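Local structure of argonaute (Methanocaldococcus jannaschii, 5G5S) at residues Y327-L332 against E676-R681; T331-I336 against M474-L479; E394-N399 against L486-F491; L478-M483 against M668-L673. The protein uses short single-stranded DNA guides to bind complementary target strands and slices the target DNA, possibly as a defence against invading genetic elements. One frame throughout, in Å; residues are numbered along the deposited sequence.

Contact 1 (Y327-L332 against E676-R681); sequences YSTNTL and EGRYLR
Arg678 reaches out of the 676-681 loop and lays its side chain across Ser328, Thr329 and Asn330. The hydrogen bonding rests on its NH1, which donates to Thr329 OG1 over 3.2 Å; the bond is fairly straight, 160° at the hydrogen, and OG1 sits at the guanidinium edge, in the plane of the group. Thr329 OG1 stands between its own backbone N and carbonyl carbon (chi1 60°), a rotamer that turns it to NH1. Asn477 OD1 is a second acceptor, so NH1 is held by two oxygens, which would restrict the rotation of the guanidinium. Asn330 N makes a weak hydrogen bond to Ser328 OG, and Leu332 N bonds to Thr329 O.

Both segments are irregular loops: 327-332 follows strand 323-326, whereas 676-681 runs between helices 656-666 and 684-697 of the PIWI region. They meet at the surface, on helix 473-485 of the Mid domain, where Thr329 touches Ile480 and Arg678 touches Tyr473 and Asn476.

Van der Waals contact supplies the rest. Asn330 CB lies over the centre of one guanidinium face, 3.7 Å from Arg678 CZ, while the asparagine amide leads away. Farther back along the arginine, CD comes within 3.3 Å of Ser328 OG, and Thr329 slides past the chain in the opposite direction. Tyr679 adds only its phenol oxygen: OH is 3.7 Å from Ser328 OG and 3.9 Å from Tyr327 O. Its ring leans back on Tyr663 and Thr666 of helix 656-666.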
# COMPACT_ATOMS: atom_id res chain seq x y z
N TYR A 327 24.09 -11.16 -2.97
CA TYR A 327 23.70 -10.04 -2.09
C TYR A 327 22.70 -9.10 -2.74
O TYR A 327 22.05 -8.32 -2.05
CB TYR A 327 24.94 -9.30 -1.56
CG TYR A 327 25.67 -10.08 -0.48
CD1 TYR A 327 26.65 -11.01 -0.81
CD2 TYR A 327 25.34 -9.92 0.86
CE1 TYR A 327 27.29 -11.76 0.17
CE2 TYR A 327 25.99 -10.65 1.85
CZ TYR A 327 26.96 -11.58 1.50
OH TYR A 327 27.60 -12.31 2.47
N SER A 328 22.59 -9.17 -4.07
CA SER A 328 21.66 -8.35 -4.85
C SER A 328 21.17 -9.11 -6.08
O SER A 328 21.87 -10.01 -6.55
CB SER A 328 22.34 -7.04 -5.25
OG SER A 328 21.44 -6.15 -5.89
N THR A 329 19.99 -8.77 -6.60
CA THR A 329 19.44 -9.42 -7.80
C THR A 329 19.96 -8.72 -9.09
O THR A 329 19.67 -9.18 -10.20
CB THR A 329 17.91 -9.50 -7.76
OG1 THR A 329 17.37 -8.18 -7.68
CG2 THR A 329 17.38 -10.38 -6.62
N ASN A 330 20.77 -7.65 -8.92
CA ASN A 330 21.36 -6.85 -10.01
C ASN A 330 22.30 -7.65 -10.93
O ASN A 330 22.69 -7.15 -11.99
CB ASN A 330 22.03 -5.58 -9.47
CG ASN A 330 23.25 -5.78 -8.57
OD1 ASN A 330 23.66 -6.89 -8.22
ND2 ASN A 330 23.86 -4.67 -8.19
N THR A 331 22.65 -8.89 -10.51
CA THR A 331 23.53 -9.81 -11.23
C THR A 331 22.86 -11.18 -11.49
O THR A 331 23.56 -12.14 -11.83
CB THR A 331 24.88 -9.98 -10.51
OG1 THR A 331 24.65 -10.51 -9.21
CG2 THR A 331 25.70 -8.69 -10.46
N LEU A 332 21.52 -11.28 -11.33
CA LEU A 332 20.81 -12.55 -11.54
C LEU A 332 20.86 -13.05 -12.99
O LEU A 332 21.00 -14.26 -13.21
CB LEU A 332 19.35 -12.43 -11.04
CG LEU A 332 18.64 -13.73 -10.66
CD1 LEU A 332 19.28 -14.38 -9.46
CD2 LEU A 332 17.20 -13.45 -10.31
N GLU A 676 10.82 2.61 -6.40
CA GLU A 676 12.07 3.31 -6.14
C GLU A 676 13.22 2.32 -5.87
O GLU A 676 13.41 1.86 -4.74
CB GLU A 676 11.90 4.32 -4.99
N GLY A 677 13.96 2.01 -6.93
CA GLY A 677 15.09 1.10 -6.89
C GLY A 677 14.74 -0.38 -6.94
O GLY A 677 13.73 -0.78 -7.53
N ARG A 678 15.60 -1.19 -6.30
CA ARG A 678 15.54 -2.65 -6.25
C ARG A 678 14.59 -3.23 -5.19
O ARG A 678 13.90 -4.21 -5.47
CB ARG A 678 16.96 -3.21 -6.04
CG ARG A 678 17.13 -4.65 -6.50
CD ARG A 678 18.54 -4.91 -7.01
NE ARG A 678 18.83 -4.14 -8.21
CZ ARG A 678 18.52 -4.52 -9.45
NH1 ARG A 678 17.92 -5.68 -9.67
NH2 ARG A 678 18.81 -3.73 -10.48
N TYR A 679 14.62 -2.67 -3.95
CA TYR A 679 13.84 -3.17 -2.82
C TYR A 679 12.54 -2.39 -2.59
O TYR A 679 12.44 -1.24 -3.03
CB TYR A 679 14.70 -3.32 -1.54
CG TYR A 679 16.13 -3.77 -1.81
CD1 TYR A 679 16.41 -4.82 -2.68
CD2 TYR A 679 17.21 -3.15 -1.18
CE1 TYR A 679 17.72 -5.21 -2.96
CE2 TYR A 679 18.53 -3.53 -1.44
CZ TYR A 679 18.78 -4.56 -2.34
OH TYR A 679 20.07 -4.96 -2.61
N LEU A 680 11.54 -3.03 -1.96
CA LEU A 680 10.23 -2.42 -1.72
C LEU A 680 10.23 -1.49 -0.51
O LEU A 680 11.11 -1.61 0.33
CB LEU A 680 9.14 -3.49 -1.57
CG LEU A 680 8.96 -4.45 -2.75
CD1 LEU A 680 8.33 -5.74 -2.31
CD2 LEU A 680 8.19 -3.80 -3.89
N ARG A 681 9.26 -0.58 -0.43
CA ARG A 681 9.09 0.31 0.71
C ARG A 681 8.48 -0.52 1.87
O ARG A 681 8.87 -0.36 3.04
CB ARG A 681 8.15 1.49 0.35
CG ARG A 681 8.05 2.51 1.49
CD ARG A 681 7.28 3.75 1.15
NE ARG A 681 7.02 4.51 2.38
CZ ARG A 681 5.82 4.91 2.79
NH1 ARG A 681 4.74 4.66 2.05
NH2 ARG A 681 5.69 5.58 3.92

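Contact 2 (T331-I336 against M474-L479)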
# COMPACT_ATOMS: atom_id res chain seq x y z
N THR A 331 22.65 -8.89 -10.51
CA THR A 331 23.53 -9.81 -11.23
C THR A 331 22.86 -11.18 -11.49
O THR A 331 23.56 -12.14 -11.83
CB THR A 331 24.88 -9.98 -10.51
OG1 THR A 331 24.65 -10.51 -9.21
CG2 THR A 331 25.70 -8.69 -10.46
N LEU A 332 21.52 -11.28 -11.33
CA LEU A 332 20.81 -12.55 -11.54
C LEU A 332 20.86 -13.05 -12.99
O LEU A 332 21.00 -14.26 -13.21
CB LEU A 332 19.35 -12.43 -11.04
CG LEU A 332 18.64 -13.73 -10.66
CD1 LEU A 332 19.28 -14.38 -9.46
CD2 LEU A 332 17.20 -13.45 -10.31
N PHE A 333 20.76 -12.12 -13.96
CA PHE A 333 20.77 -12.42 -15.39
C PHE A 333 21.89 -11.68 -16.13
O PHE A 333 21.73 -11.35 -17.31
CB PHE A 333 19.40 -12.15 -16.03
CG PHE A 333 18.26 -12.96 -15.46
CD1 PHE A 333 17.96 -14.22 -15.96
CD2 PHE A 333 17.48 -12.46 -14.42
CE1 PHE A 333 16.90 -14.97 -15.43
CE2 PHE A 333 16.43 -13.21 -13.90
CZ PHE A 333 16.14 -14.45 -14.41
N THR A 334 23.02 -11.45 -15.46
CA THR A 334 24.18 -10.80 -16.08
C THR A 334 24.84 -11.71 -17.13
O THR A 334 25.46 -11.22 -18.08
CB THR A 334 25.12 -10.21 -15.03
OG1 THR A 334 25.12 -11.07 -13.88
CG2 THR A 334 24.71 -8.80 -14.61
N TRP A 335 24.63 -13.05 -16.98
CA TRP A 335 25.09 -14.11 -17.87
C TRP A 335 24.40 -14.10 -19.24
O TRP A 335 24.81 -14.83 -20.15
CB TRP A 335 24.97 -15.49 -17.19
CG TRP A 335 23.62 -15.77 -16.59
CD1 TRP A 335 23.23 -15.53 -15.30
CD2 TRP A 335 22.49 -16.33 -17.26
NE1 TRP A 335 21.92 -15.92 -15.13
CE2 TRP A 335 21.44 -16.41 -16.31
CE3 TRP A 335 22.25 -16.78 -18.57
CZ2 TRP A 335 20.18 -16.92 -16.64
CZ3 TRP A 335 21.00 -17.28 -18.89
CH2 TRP A 335 19.98 -17.34 -17.93
N ILE A 336 23.35 -13.26 -19.40
CA ILE A 336 22.63 -13.09 -20.67
C ILE A 336 23.57 -12.39 -21.67
O ILE A 336 23.65 -12.81 -22.81
CB ILE A 336 21.27 -12.34 -20.45
CG1 ILE A 336 20.28 -13.18 -19.60
CG2 ILE A 336 20.63 -11.82 -21.76
CD1 ILE A 336 19.53 -14.33 -20.28
N MET A 474 18.33 -3.12 -17.36
CA MET A 474 16.89 -3.24 -17.61
C MET A 474 16.50 -4.64 -18.06
O MET A 474 15.41 -5.09 -17.71
CB MET A 474 16.45 -2.22 -18.66
CG MET A 474 14.97 -1.95 -18.63
SD MET A 474 14.58 -0.36 -19.39
CE MET A 474 15.52 0.77 -18.28
N THR A 475 17.38 -5.32 -18.83
CA THR A 475 17.15 -6.69 -19.29
C THR A 475 17.05 -7.62 -18.08
O THR A 475 16.12 -8.43 -18.00
CB THR A 475 18.21 -7.11 -20.30
OG1 THR A 475 18.17 -6.20 -21.41
CG2 THR A 475 18.01 -8.52 -20.81
N ASN A 476 17.99 -7.47 -17.12
CA ASN A 476 18.06 -8.20 -15.87
C ASN A 476 16.76 -7.96 -15.06
O ASN A 476 16.13 -8.93 -14.63
CB ASN A 476 19.31 -7.76 -15.07
CG ASN A 476 19.45 -8.41 -13.71
OD1 ASN A 476 19.86 -9.57 -13.59
ND2 ASN A 476 19.15 -7.66 -12.66
N ASN A 477 16.31 -6.68 -14.94
CA ASN A 477 15.09 -6.32 -14.23
C ASN A 477 13.82 -6.82 -14.91
O ASN A 477 12.86 -7.16 -14.23
CB ASN A 477 15.01 -4.81 -13.99
CG ASN A 477 15.98 -4.30 -12.97
OD1 ASN A 477 16.53 -5.05 -12.15
ND2 ASN A 477 16.20 -3.00 -12.98
N LEU A 478 13.83 -6.87 -16.24
CA LEU A 478 12.70 -7.36 -17.03
C LEU A 478 12.55 -8.86 -16.80
O LEU A 478 11.44 -9.32 -16.58
CB LEU A 478 12.90 -7.05 -18.53
CG LEU A 478 11.86 -7.64 -19.50
CD1 LEU A 478 10.47 -7.08 -19.24
CD2 LEU A 478 12.29 -7.44 -20.95
N LEU A 479 13.67 -9.60 -16.82
CA LEU A 479 13.67 -11.04 -16.59
C LEU A 479 13.26 -11.40 -15.17
O LEU A 479 12.50 -12.35 -15.01
CB LEU A 479 14.99 -11.72 -17.02
CG LEU A 479 15.23 -11.77 -18.54
CD1 LEU A 479 16.64 -12.23 -18.86
CD2 LEU A 479 14.20 -12.67 -19.24
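Phe333 and Asn476 are joined by the one hydrogen bond between these segments: Phe333 N donates to Asn476 OD1 over 2.7 Å, nearly along the C=O axis of the side-chain amide. With CG anti to the backbone N (chi1 177°) the amide of Asn476 extends to the loop, and its ND2 bonds to Thr329 O. Both polar atoms of the one amide thus grip the loop backbone. Within the loop, Thr334 OG1 donates to Thr331 O from above the carbonyl plane, and Trp335 NE1 makes a weak bond to Leu332 O.

The apolar contact centres on Leu479. Its CB stands 3.6 Å from the centroid of the Phe333 ring and only 9° off the ring normal, a CH-pi contact squarely over the face. Leu479 and Ile336 meet tip to tip, Leu479 CD1 lying 3.8 Å from Ile336 CG1. Thr475 CG2 touches Ile336 CG2 more loosely, at 4.3 Å.

The loop between strands 323-326 and 357-365 is therefore laid against helix 473-485 of the Mid domain. Helix 372-390 borders both partners: Ile336 packs on Tyr386, Trp335 on Ile389 and Thr475 on Met382, while Tyr490, beyond the end of helix 473-485, meets the Phe333 ring edge-to-face.

Contact 3 (E394-N399 against L486-F491); sequences ELPKFN and LGIKYF
Pro396 and Ile488 meet tip to tip, the proline CD 3.7 Å from Ile488 CD1. Next to them Phe398 and Leu486 approach in the same manner: Leu486 CD1 comes to the edge of the phenyl ring, near its plane, 3.7 Å from CZ. Leu395 crosses Tyr490 at about a right angle; its CD2 is 4.0 Å from Tyr490 CE2, and its CD1 touches the phenol oxygen.

The backbones stay well apart, with Leu395 CA and Ile488 CA 8.4 Å from each other, and side chains span the interval. Gly487 takes positive phi as the C-prime residue of a Schellman motif that ends helix 473-485; Ile488 N bonds back to Met483 O. The turn separates Leu486 from Ile488, and both CB atoms point toward 394-399. Phe398 lies near the start of the edge strand 397-407 of the parallel Mid-domain sheet; its ring meets those of Phe383 and Tyr386 and lies edge-to-face with Phe429. Met483 lies against Leu395, Ile488 and Tyr490.

The contact is buried and apolar except where the Tyr490 hydroxyl borders Leu395 CD1, with shape rather than directed bonds setting the fit. That hydroxyl bonds to Tyr344 O, which satisfies its polar end.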
# COMPACT_ATOMS: atom_id res chain seq x y z
N GLU A 394 14.94 -26.84 -15.62
CA GLU A 394 13.53 -26.73 -15.23
C GLU A 394 12.82 -25.50 -15.81
O GLU A 394 11.60 -25.53 -15.99
CB GLU A 394 13.38 -26.75 -13.69
CG GLU A 394 13.64 -28.11 -13.05
CD GLU A 394 13.10 -28.31 -11.64
OE1 GLU A 394 12.88 -27.31 -10.91
OE2 GLU A 394 12.89 -29.48 -11.26
N LEU A 395 13.58 -24.42 -16.09
CA LEU A 395 13.08 -23.15 -16.63
C LEU A 395 12.31 -23.30 -17.95
O LEU A 395 12.76 -24.02 -18.84
CB LEU A 395 14.23 -22.14 -16.83
CG LEU A 395 14.75 -21.40 -15.61
CD1 LEU A 395 16.12 -20.82 -15.89
CD2 LEU A 395 13.80 -20.30 -15.17
N PRO A 396 11.17 -22.59 -18.10
CA PRO A 396 10.43 -22.69 -19.37
C PRO A 396 11.10 -21.89 -20.49
O PRO A 396 11.89 -20.99 -20.21
CB PRO A 396 9.06 -22.10 -19.03
CG PRO A 396 9.33 -21.13 -17.90
CD PRO A 396 10.50 -21.68 -17.14
N LYS A 397 10.78 -22.22 -21.75
CA LYS A 397 11.31 -21.53 -22.92
C LYS A 397 10.25 -20.59 -23.50
O LYS A 397 9.06 -20.78 -23.26
CB LYS A 397 11.79 -22.54 -23.97
N PHE A 398 10.69 -19.57 -24.24
CA PHE A 398 9.79 -18.62 -24.88
C PHE A 398 9.86 -18.83 -26.41
O PHE A 398 10.93 -18.68 -27.01
CB PHE A 398 10.12 -17.18 -24.45
CG PHE A 398 9.92 -16.92 -22.98
CD1 PHE A 398 8.68 -16.55 -22.47
CD2 PHE A 398 10.98 -17.04 -22.09
CE1 PHE A 398 8.50 -16.32 -21.11
CE2 PHE A 398 10.80 -16.81 -20.72
CZ PHE A 398 9.56 -16.45 -20.24
N ASN A 399 8.72 -19.23 -27.00
CA ASN A 399 8.59 -19.46 -28.44
C ASN A 399 7.65 -18.42 -29.05
O ASN A 399 6.42 -18.57 -28.99
CB ASN A 399 8.13 -20.90 -28.74
CG ASN A 399 8.06 -21.18 -30.22
OD1 ASN A 399 7.03 -20.96 -30.86
ND2 ASN A 399 9.16 -21.62 -30.79
N LEU A 486 5.56 -15.46 -13.66
CA LEU A 486 5.39 -16.88 -13.98
C LEU A 486 5.48 -17.79 -12.74
O LEU A 486 5.57 -19.02 -12.88
CB LEU A 486 6.34 -17.33 -15.11
CG LEU A 486 6.06 -16.74 -16.50
CD1 LEU A 486 7.28 -16.85 -17.38
CD2 LEU A 486 4.85 -17.40 -17.18
N GLY A 487 5.42 -17.18 -11.55
CA GLY A 487 5.47 -17.84 -10.25
C GLY A 487 6.74 -18.64 -10.01
O GLY A 487 6.74 -19.58 -9.21
N ILE A 488 7.82 -18.27 -10.69
CA ILE A 488 9.11 -18.95 -10.55
C ILE A 488 9.81 -18.46 -9.28
O ILE A 488 10.03 -17.27 -9.11
CB ILE A 488 9.99 -18.84 -11.84
CG1 ILE A 488 9.31 -19.58 -13.01
CG2 ILE A 488 11.42 -19.37 -11.61
CD1 ILE A 488 9.77 -19.21 -14.44
N LYS A 489 10.12 -19.40 -8.37
CA LYS A 489 10.80 -19.13 -7.10
C LYS A 489 12.29 -19.11 -7.41
O LYS A 489 12.98 -20.10 -7.20
CB LYS A 489 10.47 -20.24 -6.07
CG LYS A 489 9.14 -20.07 -5.38
CD LYS A 489 7.99 -20.64 -6.17
CE LYS A 489 6.74 -19.84 -5.92
NZ LYS A 489 5.64 -20.36 -6.74
N TYR A 490 12.77 -17.99 -7.95
CA TYR A 490 14.17 -17.88 -8.35
C TYR A 490 15.16 -17.84 -7.17
O TYR A 490 16.05 -18.68 -7.09
CB TYR A 490 14.39 -16.72 -9.33
CG TYR A 490 15.31 -17.10 -10.46
CD1 TYR A 490 16.68 -17.28 -10.24
CD2 TYR A 490 14.82 -17.31 -11.74
CE1 TYR A 490 17.53 -17.66 -11.28
CE2 TYR A 490 15.67 -17.67 -12.79
CZ TYR A 490 17.02 -17.85 -12.55
OH TYR A 490 17.86 -18.22 -13.57
N PHE A 491 14.96 -16.89 -6.27
CA PHE A 491 15.83 -16.70 -5.11
C PHE A 491 15.07 -16.84 -3.81
O PHE A 491 13.86 -16.58 -3.76
CB PHE A 491 16.56 -15.33 -5.19
CG PHE A 491 15.65 -14.14 -5.36
CD1 PHE A 491 15.26 -13.71 -6.62
CD2 PHE A 491 15.20 -13.43 -4.25
CE1 PHE A 491 14.39 -12.62 -6.77
CE2 PHE A 491 14.34 -12.33 -4.40
CZ PHE A 491 13.94 -11.94 -5.66

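Contact 4 (L478-M483 against M668-L673)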
# COMPACT_ATOMS: atom_id res chain seq x y z
N LEU A 478 13.83 -6.87 -16.24
CA LEU A 478 12.70 -7.36 -17.03
C LEU A 478 12.55 -8.86 -16.80
O LEU A 478 11.44 -9.32 -16.58
CB LEU A 478 12.90 -7.05 -18.53
CG LEU A 478 11.86 -7.64 -19.50
CD1 LEU A 478 10.47 -7.08 -19.24
CD2 LEU A 478 12.29 -7.44 -20.95
N LEU A 479 13.67 -9.60 -16.82
CA LEU A 479 13.67 -11.04 -16.59
C LEU A 479 13.26 -11.40 -15.17
O LEU A 479 12.50 -12.35 -15.01
CB LEU A 479 14.99 -11.72 -17.02
CG LEU A 479 15.23 -11.77 -18.54
CD1 LEU A 479 16.64 -12.23 -18.86
CD2 LEU A 479 14.20 -12.67 -19.24
N ILE A 480 13.67 -10.59 -14.15
CA ILE A 480 13.29 -10.76 -12.75
C ILE A 480 11.76 -10.70 -12.63
O ILE A 480 11.15 -11.57 -12.01
CB ILE A 480 13.98 -9.72 -11.81
CG1 ILE A 480 15.48 -10.04 -11.64
CG2 ILE A 480 13.27 -9.67 -10.43
CD1 ILE A 480 16.32 -8.89 -11.17
N GLN A 481 11.16 -9.67 -13.26
CA GLN A 481 9.72 -9.46 -13.24
C GLN A 481 8.94 -10.54 -13.99
O GLN A 481 7.90 -10.96 -13.49
CB GLN A 481 9.35 -8.04 -13.68
CG GLN A 481 7.94 -7.67 -13.26
CD GLN A 481 7.74 -6.21 -12.99
OE1 GLN A 481 8.60 -5.51 -12.45
NE2 GLN A 481 6.54 -5.74 -13.29
N ILE A 482 9.48 -11.04 -15.13
CA ILE A 482 8.89 -12.12 -15.92
C ILE A 482 8.82 -13.41 -15.08
O ILE A 482 7.78 -14.06 -15.06
CB ILE A 482 9.62 -12.30 -17.28
CG1 ILE A 482 9.28 -11.15 -18.25
CG2 ILE A 482 9.34 -13.67 -17.92
CD1 ILE A 482 10.07 -11.12 -19.65
N MET A 483 9.93 -13.74 -14.37
CA MET A 483 10.02 -14.90 -13.47
C MET A 483 8.95 -14.85 -12.39
O MET A 483 8.29 -15.86 -12.13
CB MET A 483 11.42 -15.01 -12.81
CG MET A 483 12.57 -15.24 -13.79
SD MET A 483 12.50 -16.76 -14.76
CE MET A 483 11.91 -16.11 -16.31
N MET A 668 12.46 -9.41 -0.98
CA MET A 668 11.83 -10.52 -1.71
C MET A 668 10.90 -9.97 -2.81
O MET A 668 9.73 -10.30 -2.90
CB MET A 668 11.14 -11.52 -0.76
CG MET A 668 12.11 -12.26 0.17
SD MET A 668 13.57 -13.02 -0.63
CE MET A 668 12.79 -14.27 -1.64
N ASN A 669 11.48 -9.14 -3.65
CA ASN A 669 10.87 -8.37 -4.72
C ASN A 669 11.11 -8.95 -6.13
O ASN A 669 12.25 -9.26 -6.49
CB ASN A 669 11.42 -6.92 -4.65
CG ASN A 669 10.71 -5.94 -5.53
OD1 ASN A 669 11.25 -4.93 -5.96
ND2 ASN A 669 9.45 -6.19 -5.78
N TYR A 670 10.03 -9.04 -6.93
CA TYR A 670 10.05 -9.41 -8.33
C TYR A 670 9.53 -8.23 -9.16
O TYR A 670 9.48 -8.33 -10.36
CB TYR A 670 9.25 -10.69 -8.59
CG TYR A 670 9.95 -11.95 -8.13
CD1 TYR A 670 10.84 -12.62 -8.96
CD2 TYR A 670 9.70 -12.48 -6.87
CE1 TYR A 670 11.47 -13.79 -8.54
CE2 TYR A 670 10.34 -13.64 -6.44
CZ TYR A 670 11.23 -14.29 -7.28
OH TYR A 670 11.86 -15.43 -6.85
N SER A 671 9.17 -7.11 -8.51
CA SER A 671 8.71 -5.85 -9.13
C SER A 671 9.95 -4.96 -9.40
O SER A 671 9.99 -3.79 -9.01
CB SER A 671 7.72 -5.12 -8.23
OG SER A 671 6.72 -5.98 -7.71
N ALA A 672 10.95 -5.55 -10.05
CA ALA A 672 12.23 -4.93 -10.38
C ALA A 672 12.12 -3.74 -11.34
O ALA A 672 12.98 -2.85 -11.29
CB ALA A 672 13.18 -5.98 -10.93
N LEU A 673 11.07 -3.71 -12.18
CA LEU A 673 10.83 -2.64 -13.15
C LEU A 673 10.08 -1.43 -12.57
O LEU A 673 10.16 -0.34 -13.14
CB LEU A 673 10.08 -3.19 -14.38
CG LEU A 673 10.82 -4.16 -15.28
CD1 LEU A 673 9.84 -5.05 -16.02
CD2 LEU A 673 11.74 -3.43 -16.26
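Ile480 and Ala672 form the apolar centre, with the isoleucine CG2 3.7 Å from the alanine CB. The same CG2 branch, anti to the backbone N, also lies 4.1 Å from Tyr670 CD1. Towards the start of the helical segment Leu673 crosses Leu478 obliquely, Leu673 CD1 lying 3.9 Å from Leu478 CD1. At the other end Met483 CB brushes Tyr670 CE1.

The tyrosine ring comes in edge first. Ile480 O lies in the ring plane, 3.2 Å from Tyr670 CD1, so a ring C-H faces a helix carbonyl. The same ring stacks on Phe491, and its OH makes a weak hydrogen bond with Tyr490 N. Tyr670 O approaches Gln481 CA at 3.1 Å in a CA-H...O contact. Here the loop runs close to the helix, with Gln481 CA and Tyr670 CA 4.9 Å apart.

Gln481 carries the polar edge. CG is anti to the backbone N (chi1 -162°) and the chain runs on extended, passing Tyr670 O to bring OE1 to the loop backbone, where Leu673 N donates to it over 3.1 Å; the donor is tilted 21° from the carbonyl plane. Ser671 points away from the helix, and its OG bonds to Tyr688 OH of helix 684-697.

Gln481 and Ser671 both interact with guide DNA. Gln481 stands beside Gln459, which binds a divalent metal in another structure of this protein and belongs to the 459-462 region that binds the phosphorylated 5' end. The arrangement is the Mid-PIWI junction of argonautes, where the 5' end of the guide is held.

Overall arrangement
From the N terminus, the loop after strand 323-326 comes first and serves two contacts in succession. Contact 1 joins it to residues 676-681 and closes the longest loop, inside which contacts 3 and 4 are nested. Contact 2 starts from the same stretch, sharing Thr331 and Leu332, and runs on to helix 473-485. Contact 3 leaves from the edge of the Mid sheet and ends just after that helix, so it crosses contact 2. Contact 4 begins on the helix where contact 2 ends and crosses contact 3 on its way to 668-673. Helix 473-485 thus links the 327-336 loop, the Mid sheet and the PIWI loop before helix 684-697.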